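Side-chain contacts in Cif-like 1 (Burkholderia cenocepacia, PDB 7JQY), which probably hydrolyses epoxides, being a Cif-like member of the alpha/beta hydrolase fold that assembles as an octamer: residues B[182-185]-B[186-189]; B[190-193]-B[194-198]; B[220-223]-B[224-228]. The protein carries 1 engineered substitution. All coordinates share one frame; numbering follows the deposited sequence.

Contact 1: B[182-185]-B[186-189]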
ATOM      1  N   LEU B 182      -1.925  14.277   3.924  1.00 39.22           N
ATOM      2  CA  LEU B 182      -2.748  13.477   4.830  1.00 36.59           C
ATOM      3  C   LEU B 182      -3.973  12.917   4.124  1.00 33.65           C
ATOM      4  O   LEU B 182      -4.354  11.763   4.351  1.00 35.36           O
ATOM      5  CB  LEU B 182      -3.187  14.318   6.033  1.00 35.93           C
ATOM      6  CG  LEU B 182      -2.120  14.756   7.028  1.00 37.93           C
ATOM      7  CD1 LEU B 182      -2.787  15.517   8.164  1.00 39.23           C
ATOM      8  CD2 LEU B 182      -1.353  13.560   7.550  1.00 36.69           C
ATOM      9  N   ILE B 183      -4.615  13.720   3.272  1.00 31.55           N
ATOM     10  CA  ILE B 183      -5.916  13.336   2.733  1.00 34.89           C
ATOM     11  C   ILE B 183      -5.833  12.633   1.366  1.00 34.64           C
ATOM     12  O   ILE B 183      -6.777  11.920   0.991  1.00 32.66           O
ATOM     13  CB  ILE B 183      -6.826  14.583   2.701  1.00 33.89           C
ATOM     14  CG1 ILE B 183      -6.988  15.141   4.124  1.00 36.70           C
ATOM     15  CG2 ILE B 183      -8.203  14.248   2.138  1.00 35.10           C
ATOM     16  CD1 ILE B 183      -7.549  16.543   4.189  1.00 34.73           C
ATOM     17  N   ALA B 184      -4.722  12.769   0.633  1.00 32.47           N
ATOM     18  CA  ALA B 184      -4.589  12.068  -0.648  1.00 32.71           C
ATOM     19  C   ALA B 184      -4.750  10.562  -0.459  1.00 33.36           C
ATOM     20  O   ALA B 184      -4.129   9.965   0.429  1.00 34.36           O
ATOM     21  CB  ALA B 184      -3.232  12.373  -1.288  1.00 38.02           C
ATOM     22  N   GLY B 185      -5.602   9.944  -1.287  1.00 31.89           N
ATOM     23  CA  GLY B 185      -5.929   8.532  -1.142  1.00 31.35           C
ATOM     24  C   GLY B 185      -7.034   8.217  -0.151  1.00 35.23           C
ATOM     25  O   GLY B 185      -7.472   7.057  -0.071  1.00 34.58           O
ATOM     26  N   LYS B 186      -7.489   9.195   0.624  1.00 32.06           N
ATOM     27  CA  LYS B 186      -8.578   9.003   1.569  1.00 36.33           C
ATOM     28  C   LYS B 186      -9.670  10.038   1.347  1.00 35.51           C
ATOM     29  O   LYS B 186     -10.370  10.426   2.289  1.00 32.62           O
ATOM     30  CB  LYS B 186      -8.049   9.046   3.001  1.00 34.97           C
ATOM     31  CG  LYS B 186      -7.072   7.926   3.254  1.00 37.02           C
ATOM     32  CD  LYS B 186      -6.429   8.005   4.593  1.00 40.07           C
ATOM     33  CE  LYS B 186      -5.158   7.186   4.612  1.00 44.96           C
ATOM     34  NZ  LYS B 186      -4.042   7.990   5.160  1.00 47.59           N
ATOM     35  N   GLU B 187      -9.817  10.501   0.100  1.00 30.38           N
ATOM     36  CA  GLU B 187     -10.789  11.547  -0.188  1.00 29.69           C
ATOM     37  C   GLU B 187     -12.199  11.076   0.132  1.00 35.14           C
ATOM     38  O   GLU B 187     -12.994  11.821   0.725  1.00 31.87           O
ATOM     39  CB  GLU B 187     -10.673  11.986  -1.646  1.00 35.91           C
ATOM     40  CG  GLU B 187      -9.265  12.429  -2.062  1.00 32.63           C
ATOM     41  CD  GLU B 187      -8.359  11.268  -2.445  1.00 32.35           C
ATOM     42  OE1 GLU B 187      -8.803  10.099  -2.372  1.00 30.49           O
ATOM     43  OE2 GLU B 187      -7.190  11.531  -2.807  1.00 34.82           O
ATOM     44  N   ARG B 188     -12.511   9.826  -0.207  1.00 34.14           N
ATOM     45  CA  ARG B 188     -13.854   9.305   0.040  1.00 34.54           C
ATOM     46  C   ARG B 188     -14.174   9.253   1.534  1.00 35.52           C
ATOM     47  O   ARG B 188     -15.230   9.725   1.975  1.00 34.18           O
ATOM     48  CB  ARG B 188     -13.983   7.915  -0.580  1.00 36.23           C
ATOM     49  CG  ARG B 188     -15.340   7.627  -1.171  1.00 40.14           C
ATOM     50  CD  ARG B 188     -15.310   6.346  -1.985  1.00 42.17           C
ATOM     51  NE  ARG B 188     -15.481   6.587  -3.416  1.00 38.66           N
ATOM     52  CZ  ARG B 188     -16.031   5.704  -4.248  1.00 40.82           C
ATOM     53  NH1 ARG B 188     -16.457   4.536  -3.784  1.00 42.00           N
ATOM     54  NH2 ARG B 188     -16.164   5.985  -5.542  1.00 41.20           N
ATOM     55  N   ALA B 189     -13.274   8.681   2.331  1.00 33.20           N
ATOM     56  CA  ALA B 189     -13.516   8.588   3.767  1.00 34.40           C
ATOM     57  C   ALA B 189     -13.549   9.970   4.415  1.00 36.42           C
ATOM     58  O   ALA B 189     -14.334  10.213   5.341  1.00 30.73           O
ATOM     59  CB  ALA B 189     -12.459   7.700   4.419  1.00 32.14           C
TER

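Contact 2: B[190-193]-B[194-198]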
ATOM      1  N   TYR B 190     -12.683  10.877   3.965  1.00 31.93           N
ATOM      2  CA  TYR B 190     -12.656  12.215   4.541  1.00 33.75           C
ATOM      3  C   TYR B 190     -13.913  12.996   4.184  1.00 35.13           C
ATOM      4  O   TYR B 190     -14.525  13.626   5.052  1.00 32.68           O
ATOM      5  CB  TYR B 190     -11.404  12.959   4.072  1.00 33.18           C
ATOM      6  CG  TYR B 190     -11.234  14.348   4.670  1.00 36.60           C
ATOM      7  CD1 TYR B 190     -10.848  14.518   6.005  1.00 33.11           C
ATOM      8  CD2 TYR B 190     -11.430  15.487   3.896  1.00 35.89           C
ATOM      9  CE1 TYR B 190     -10.669  15.774   6.541  1.00 32.94           C
ATOM     10  CE2 TYR B 190     -11.259  16.761   4.427  1.00 35.24           C
ATOM     11  CZ  TYR B 190     -10.878  16.898   5.752  1.00 36.18           C
ATOM     12  OH  TYR B 190     -10.708  18.159   6.286  1.00 34.81           O
ATOM     13  N   ILE B 191     -14.332  12.942   2.918  1.00 32.42           N
ATOM     14  CA  ILE B 191     -15.424  13.788   2.450  1.00 32.09           C
ATOM     15  C   ILE B 191     -16.784  13.220   2.851  1.00 33.92           C
ATOM     16  O   ILE B 191     -17.716  13.976   3.146  1.00 28.52           O
ATOM     17  CB  ILE B 191     -15.298  13.992   0.930  1.00 32.08           C
ATOM     18  CG1 ILE B 191     -14.249  15.061   0.648  1.00 32.36           C
ATOM     19  CG2 ILE B 191     -16.623  14.367   0.296  1.00 31.40           C
ATOM     20  CD1 ILE B 191     -13.557  14.903  -0.730  1.00 29.63           C
ATOM     21  N   LEU B 192     -16.941  11.892   2.840  1.00 33.67           N
ATOM     22  CA  LEU B 192     -18.198  11.310   3.303  1.00 33.70           C
ATOM     23  C   LEU B 192     -18.443  11.646   4.768  1.00 34.23           C
ATOM     24  O   LEU B 192     -19.576  11.942   5.169  1.00 32.14           O
ATOM     25  CB  LEU B 192     -18.195   9.793   3.105  1.00 32.50           C
ATOM     26  CG  LEU B 192     -18.973   9.205   1.928  1.00 34.24           C
ATOM     27  CD1 LEU B 192     -18.321   9.583   0.594  1.00 35.31           C
ATOM     28  CD2 LEU B 192     -19.031   7.703   2.074  1.00 32.15           C
ATOM     29  N   ASP B 193     -17.393  11.587   5.588  1.00 33.55           N
ATOM     30  CA  ASP B 193     -17.551  11.927   6.995  1.00 34.38           C
ATOM     31  C   ASP B 193     -17.853  13.408   7.158  1.00 36.78           C
ATOM     32  O   ASP B 193     -18.778  13.787   7.887  1.00 34.27           O
ATOM     33  CB  ASP B 193     -16.298  11.556   7.780  1.00 33.55           C
ATOM     34  CG  ASP B 193     -16.527  11.625   9.280  1.00 36.77           C
ATOM     35  OD1 ASP B 193     -17.058  10.640   9.839  1.00 36.66           O
ATOM     36  OD2 ASP B 193     -16.200  12.668   9.883  1.00 33.69           O
ATOM     37  N   PHE B 194     -17.094  14.259   6.458  1.00 34.82           N
ATOM     38  CA  PHE B 194     -17.364  15.690   6.506  1.00 36.18           C
ATOM     39  C   PHE B 194     -18.822  15.977   6.158  1.00 38.14           C
ATOM     40  O   PHE B 194     -19.502  16.748   6.854  1.00 35.37           O
ATOM     41  CB  PHE B 194     -16.420  16.418   5.548  1.00 34.33           C
ATOM     42  CG  PHE B 194     -16.447  17.898   5.686  1.00 35.18           C
ATOM     43  CD1 PHE B 194     -17.427  18.644   5.049  1.00 36.34           C
ATOM     44  CD2 PHE B 194     -15.496  18.552   6.456  1.00 35.12           C
ATOM     45  CE1 PHE B 194     -17.467  20.026   5.184  1.00 34.32           C
ATOM     46  CE2 PHE B 194     -15.528  19.930   6.599  1.00 34.33           C
ATOM     47  CZ  PHE B 194     -16.512  20.667   5.963  1.00 33.12           C
ATOM     48  N   TYR B 195     -19.332  15.310   5.151  1.00 31.32           N
ATOM     49  CA  TYR B 195     -20.661  15.527   4.721  1.00 32.76           C
ATOM     50  C   TYR B 195     -21.709  15.042   5.682  1.00 35.11           C
ATOM     51  O   TYR B 195     -22.573  15.765   6.013  1.00 34.06           O
ATOM     52  CB  TYR B 195     -20.876  14.849   3.376  1.00 34.87           C
ATOM     53  CG  TYR B 195     -21.459  15.698   2.308  1.00 34.81           C
ATOM     54  CD1 TYR B 195     -20.670  16.438   1.499  1.00 37.64           C
ATOM     55  CD2 TYR B 195     -22.786  15.735   2.090  1.00 40.34           C
ATOM     56  CE1 TYR B 195     -21.194  17.215   0.505  1.00 37.52           C
ATOM     57  CE2 TYR B 195     -23.319  16.505   1.105  1.00 39.69           C
ATOM     58  CZ  TYR B 195     -22.509  17.239   0.312  1.00 38.40           C
ATOM     59  OH  TYR B 195     -23.021  17.995  -0.675  1.00 47.65           O
ATOM     60  N   LYS B 196     -21.590  13.827   6.164  1.00 33.59           N
ATOM     61  CA  LYS B 196     -22.643  13.248   6.988  1.00 34.83           C
ATOM     62  C   LYS B 196     -22.729  13.910   8.356  1.00 33.94           C
ATOM     63  O   LYS B 196     -23.819  13.993   8.928  1.00 34.84           O
ATOM     64  CB  LYS B 196     -22.424  11.744   7.135  1.00 34.08           C
ATOM     65  CG  LYS B 196     -22.680  10.970   5.859  1.00 33.64           C
ATOM     66  CD  LYS B 196     -22.569   9.499   6.136  1.00 34.40           C
ATOM     67  CE  LYS B 196     -21.973   8.724   4.991  1.00 30.62           C
ATOM     68  NZ  LYS B 196     -22.372   7.286   5.105  1.00 30.02           N
ATOM     69  N   LYS B 197     -21.611  14.411   8.880  1.00 36.45           N
ATOM     70  CA  LYS B 197     -21.640  15.099  10.165  1.00 35.94           C
ATOM     71  C   LYS B 197     -22.441  16.394  10.109  1.00 38.75           C
ATOM     72  O   LYS B 197     -22.925  16.856  11.146  1.00 36.60           O
ATOM     73  CB  LYS B 197     -20.208  15.392  10.626  1.00 36.18           C
ATOM     74  CG  LYS B 197     -19.640  14.314  11.511  1.00 40.00           C
ATOM     75  CD  LYS B 197     -18.169  14.504  11.796  1.00 39.57           C
ATOM     76  CE  LYS B 197     -17.755  13.552  12.907  1.00 38.72           C
ATOM     77  NZ  LYS B 197     -16.931  12.428  12.388  1.00 39.89           N
ATOM     78  N   ARG B 198     -22.623  16.971   8.924  1.00 37.29           N
ATOM     79  CA  ARG B 198     -23.318  18.240   8.774  1.00 35.91           C
ATOM     80  C   ARG B 198     -24.683  18.100   8.113  1.00 35.92           C
ATOM     81  O   ARG B 198     -25.385  19.103   7.952  1.00 35.46           O
ATOM     82  CB  ARG B 198     -22.450  19.211   7.967  1.00 36.57           C
ATOM     83  CG  ARG B 198     -21.166  19.635   8.680  1.00 36.35           C
ATOM     84  CD  ARG B 198     -20.133  20.230   7.681  1.00 36.35           C
ATOM     85  NE  ARG B 198     -19.021  20.849   8.394  1.00 35.18           N
ATOM     86  CZ  ARG B 198     -18.031  20.173   8.965  1.00 37.72           C
ATOM     87  NH1 ARG B 198     -17.993  18.841   8.899  1.00 37.84           N
ATOM     88  NH2 ARG B 198     -17.080  20.829   9.617  1.00 38.57           N
TER

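Contact 3: B[220-223]-B[224-228]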
ATOM      1  N   ALA B 220      -6.968  18.366  -7.524  1.00 35.72           N
ATOM      2  CA  ALA B 220      -8.254  18.839  -7.020  1.00 33.28           C
ATOM      3  C   ALA B 220      -8.221  19.103  -5.515  1.00 35.58           C
ATOM      4  O   ALA B 220      -8.929  19.994  -5.034  1.00 33.90           O
ATOM      5  CB  ALA B 220      -9.360  17.840  -7.368  1.00 31.03           C
ATOM      6  N   LEU B 221      -7.458  18.318  -4.753  1.00 35.35           N
ATOM      7  CA  LEU B 221      -7.297  18.607  -3.330  1.00 34.04           C
ATOM      8  C   LEU B 221      -6.566  19.925  -3.133  1.00 37.07           C
ATOM      9  O   LEU B 221      -7.023  20.798  -2.379  1.00 34.84           O
ATOM     10  CB  LEU B 221      -6.527  17.479  -2.643  1.00 30.46           C
ATOM     11  CG  LEU B 221      -7.228  16.180  -2.278  1.00 34.69           C
ATOM     12  CD1 LEU B 221      -6.227  15.284  -1.568  1.00 30.88           C
ATOM     13  CD2 LEU B 221      -8.459  16.440  -1.374  1.00 31.32           C
ATOM     14  N   ARG B 222      -5.428  20.089  -3.823  1.00 33.28           N
ATOM     15  CA  ARG B 222      -4.633  21.305  -3.699  1.00 36.11           C
ATOM     16  C   ARG B 222      -5.460  22.531  -4.036  1.00 37.02           C
ATOM     17  O   ARG B 222      -5.504  23.499  -3.267  1.00 37.78           O
ATOM     18  CB  ARG B 222      -3.404  21.241  -4.623  1.00 37.35           C
ATOM     19  CG  ARG B 222      -2.759  22.602  -4.830  1.00 34.08           C
ATOM     20  CD  ARG B 222      -1.570  22.582  -5.805  1.00 38.05           C
ATOM     21  NE  ARG B 222      -1.979  22.399  -7.195  1.00 35.99           N
ATOM     22  CZ  ARG B 222      -2.578  23.334  -7.922  1.00 39.60           C
ATOM     23  NH1 ARG B 222      -2.846  24.518  -7.386  1.00 41.90           N
ATOM     24  NH2 ARG B 222      -2.904  23.096  -9.189  1.00 41.40           N
ATOM     25  N   ALA B 223      -6.138  22.498  -5.181  1.00 37.16           N
ATOM     26  CA  ALA B 223      -6.917  23.653  -5.607  1.00 36.01           C
ATOM     27  C   ALA B 223      -8.031  23.949  -4.617  1.00 36.89           C
ATOM     28  O   ALA B 223      -8.332  25.117  -4.340  1.00 36.46           O
ATOM     29  CB  ALA B 223      -7.498  23.415  -6.998  1.00 37.69           C
ATOM     30  N   GLY B 224      -8.675  22.907  -4.097  1.00 36.72           N
ATOM     31  CA  GLY B 224      -9.714  23.126  -3.096  1.00 36.07           C
ATOM     32  C   GLY B 224      -9.177  23.770  -1.831  1.00 35.58           C
ATOM     33  O   GLY B 224      -9.769  24.712  -1.307  1.00 39.22           O
ATOM     34  N   PHE B 225      -8.005  23.322  -1.366  1.00 37.91           N
ATOM     35  CA  PHE B 225      -7.447  23.857  -0.127  1.00 39.88           C
ATOM     36  C   PHE B 225      -6.940  25.283  -0.292  1.00 41.55           C
ATOM     37  O   PHE B 225      -6.881  26.032   0.691  1.00 40.39           O
ATOM     38  CB  PHE B 225      -6.326  22.951   0.381  1.00 39.36           C
ATOM     39  CG  PHE B 225      -6.802  21.604   0.836  1.00 39.16           C
ATOM     40  CD1 PHE B 225      -8.067  21.454   1.386  1.00 38.75           C
ATOM     41  CD2 PHE B 225      -5.993  20.485   0.699  1.00 37.56           C
ATOM     42  CE1 PHE B 225      -8.515  20.208   1.806  1.00 37.35           C
ATOM     43  CE2 PHE B 225      -6.433  19.240   1.105  1.00 36.62           C
ATOM     44  CZ  PHE B 225      -7.697  19.102   1.663  1.00 36.74           C
ATOM     45  N   GLU B 226      -6.534  25.665  -1.508  1.00 39.16           N
ATOM     46  CA  GLU B 226      -6.105  27.034  -1.768  1.00 40.10           C
ATOM     47  C   GLU B 226      -7.248  28.036  -1.640  1.00 41.07           C
ATOM     48  O   GLU B 226      -6.994  29.228  -1.424  1.00 41.24           O
ATOM     49  CB  GLU B 226      -5.488  27.134  -3.168  1.00 40.37           C
ATOM     50  CG  GLU B 226      -4.174  26.373  -3.339  1.00 36.85           C
ATOM     51  CD  GLU B 226      -3.028  26.964  -2.535  1.00 41.02           C
ATOM     52  OE1 GLU B 226      -3.021  28.195  -2.319  1.00 46.56           O
ATOM     53  OE2 GLU B 226      -2.131  26.200  -2.116  1.00 43.14           O
ATOM     54  N   LEU B 227      -8.497  27.590  -1.781  1.00 37.53           N
ATOM     55  CA  LEU B 227      -9.614  28.469  -1.463  1.00 41.08           C
ATOM     56  C   LEU B 227      -9.564  28.887   0.001  1.00 40.62           C
ATOM     57  O   LEU B 227      -9.784  30.059   0.327  1.00 38.35           O
ATOM     58  CB  LEU B 227     -10.944  27.769  -1.749  1.00 40.53           C
ATOM     59  CG  LEU B 227     -11.138  27.174  -3.141  1.00 40.58           C
ATOM     60  CD1 LEU B 227     -12.306  26.175  -3.172  1.00 34.98           C
ATOM     61  CD2 LEU B 227     -11.380  28.314  -4.080  1.00 37.02           C
ATOM     62  N   TYR B 228      -9.241  27.938   0.886  1.00 39.88           N
ATOM     63  CA  TYR B 228      -9.128  28.190   2.319  1.00 43.21           C
ATOM     64  C   TYR B 228      -7.841  28.927   2.666  1.00 44.46           C
ATOM     65  O   TYR B 228      -7.810  29.708   3.624  1.00 42.05           O
ATOM     66  CB  TYR B 228      -9.203  26.865   3.083  1.00 40.27           C
ATOM     67  CG  TYR B 228     -10.555  26.178   2.982  1.00 40.80           C
ATOM     68  CD1 TYR B 228     -11.469  26.253   4.021  1.00 43.79           C
ATOM     69  CD2 TYR B 228     -10.913  25.452   1.846  1.00 40.93           C
ATOM     70  CE1 TYR B 228     -12.705  25.641   3.939  1.00 42.50           C
ATOM     71  CE2 TYR B 228     -12.146  24.830   1.754  1.00 40.66           C
ATOM     72  CZ  TYR B 228     -13.040  24.930   2.809  1.00 41.61           C
ATOM     73  OH  TYR B 228     -14.269  24.324   2.734  1.00 40.91           O
TER

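Contact 1: B[182-185]-B[186-189]
Glu-187 folds back over the turn that precedes its own helix and accepts the amide hydrogen of Gly-185, with Gly-185 N 2.7 Å from Glu-187 OE2. The bond is fairly straight at nitrogen (158°), yet the amide comes to the oxygen from above the carboxylate plane, 48° out of it. Two torsions bring the group there: CG lies beside the backbone N (chi1 -55°), and a sharp bend at chi2 then turns the carboxylate towards the turn. The same oxygen rests 3.4 Å from Ala-184 CA, so the carboxylate lies against the peptide that it binds.

What positions Gly-185 is a type II beta turn from Ile-183 to Lys-186, closed by Lys-186 N donating to Ile-183 O at 2.8 Å. Gly-185 takes the third place of the turn with a positive phi, a conformation that suits a residue without a side chain. Lys-186 is the N-cap of helix 187-198, and Glu-187 begins that helix; a carboxylate at this end would be expected to gain from the helix dipole.

The Lys-186 side chain runs back past the turn and bends at chi4, leaving its NZ 3.9 Å from Leu-182 O. Leu-182 O is instead hydrogen-bonded to Lys-186 NZ of the second subunit, so the turn takes part in a subunit interface where the two lysines come close.

The turn thus joins helix 178-183 to helix 187-198 within the helical region inserted between strands 140-146 and 250-255. Helix 187-198 is tied to helix 205-215 by the Arg-188 to Asp-213 salt bridge, and the Ile-183 side chain packs on Leu-172 of helix 169-173 and on Leu-221 and Phe-225 of helix 220-229.

Contact 2: B[190-193]-B[194-198]
Asp-193 and Lys-197, one turn apart on helix 187-198, reach across the helix surface to form a salt bridge, with Lys-197 NZ 2.6 Å from Asp-193 OD2. The two side chains cross obliquely. The ammonium uses the syn lone pair of OD2, on the side of the other oxygen, and therefore also lies 3.1 Å from Asp-193 OD1. With CG anti to the backbone N (chi1 -168°), the carboxylate leans towards the following turn; Lys-197 stretches out to CE and bends only at chi4 to bring NZ in. Its aliphatic part also meets the carboxylate, CD passing 3.3 Å from Asp-193 OD2.

A second pairing is face to face. The guanidinium of Arg-198 lies against the ring of Phe-194, its NH1 3.4 Å above the ring plane and over the centre. That same nitrogen donates to Phe-194 O in a longer bond, Arg-198 NH1 to Phe-194 O 3.3 Å, and the oxygen sits close to the guanidinium plane, so one residue offers Arg-198 both a ring face and a carbonyl. Phe-194 also meets His-169 and Trp-57 edge-to-face.

Lys-196 runs alongside Leu-192, its CG 3.3 Å from Leu-192 O and its CE 4.3 Å from Leu-192 CD2, and its ammonium goes on to Glu-88 of the third subunit. Tyr-195 presents the edge of its ring to Ile-191 O, with CB 3.3 Å from that oxygen, and its hydroxyl is hydrogen-bonded to Asp-288 while its ring stacks on Trp-285.

The close, two-oxygen approach of Lys-197 should favour the charged forms of both partners, whereas the Arg-198 guanidinium is held by a ring face and by two backbone oxygens, Phe-194 O at NH1 and Gln-166 O at NH2.

Contact 3: B[220-223]-B[224-228]
Helix 220-229 belongs to the helical insertion of this alpha/beta hydrolase fold, probably its cap, and Leu-221 with Phe-225 gives a worked example of side chains spaced four residues apart on one helical face. They lie side by side and point the same way, with Leu-221 CD2 4.1 Å from Phe-225 CZ. The ring also turns one face to the Leu-221 carbonyl: O of Leu-221 lies 3.3 Å from Phe-225 CG, and the same oxygen accepts the Phe-225 amide, N to O 2.9 Å, so that one carbonyl serves both the backbone bond and the ring face. A chi2 of -31° gives the ring the rotation that sets its face over this oxygen. The ring of His-173 meets that of Phe-225, their planes at about 45°.

The next pair behaves differently. Arg-222 and Glu-226 touch through their aliphatic parts, CG to CG at 4.3 Å, while Arg-222 NH1 and Glu-226 OE2 stay 5.6 Å apart, a separation that could leave at most a weak electrostatic attraction. Each charge is engaged elsewhere, Arg-222 with Asp-177 of the fourth subunit and Glu-226 with Arg-229 and Arg-176.

Gly-224 continues the backbone pattern by donating to Ala-220 O, and its own oxygen lies in the ring plane of Tyr-228, at the edge. Leu-227 CG rests 3.7 Å from Ala-223 O.

In the fold
Ile-183 ties the three contacts together: its CD1 lies 3.7 Å from Tyr-190 CZ of contact 2 and 3.6 Å from Phe-225 CZ of contact 3. Leu-221 CD1 adds a second link, 3.7 Å from Ala-184 N. The centre of contact 1 is about 12 Å from that of contact 2, which continues the same helix, and about 14 Å from that of contact 3. Contacts 2 and 3 do not touch, their nearest atoms being about 5 Å apart. Phe-194 and Leu-227 nevertheless both lie near, without touching, the probable nucleophile elbow, which carries the engineered Ser-123, consistent with helices 187-198 and 220-229 lying beside the active site.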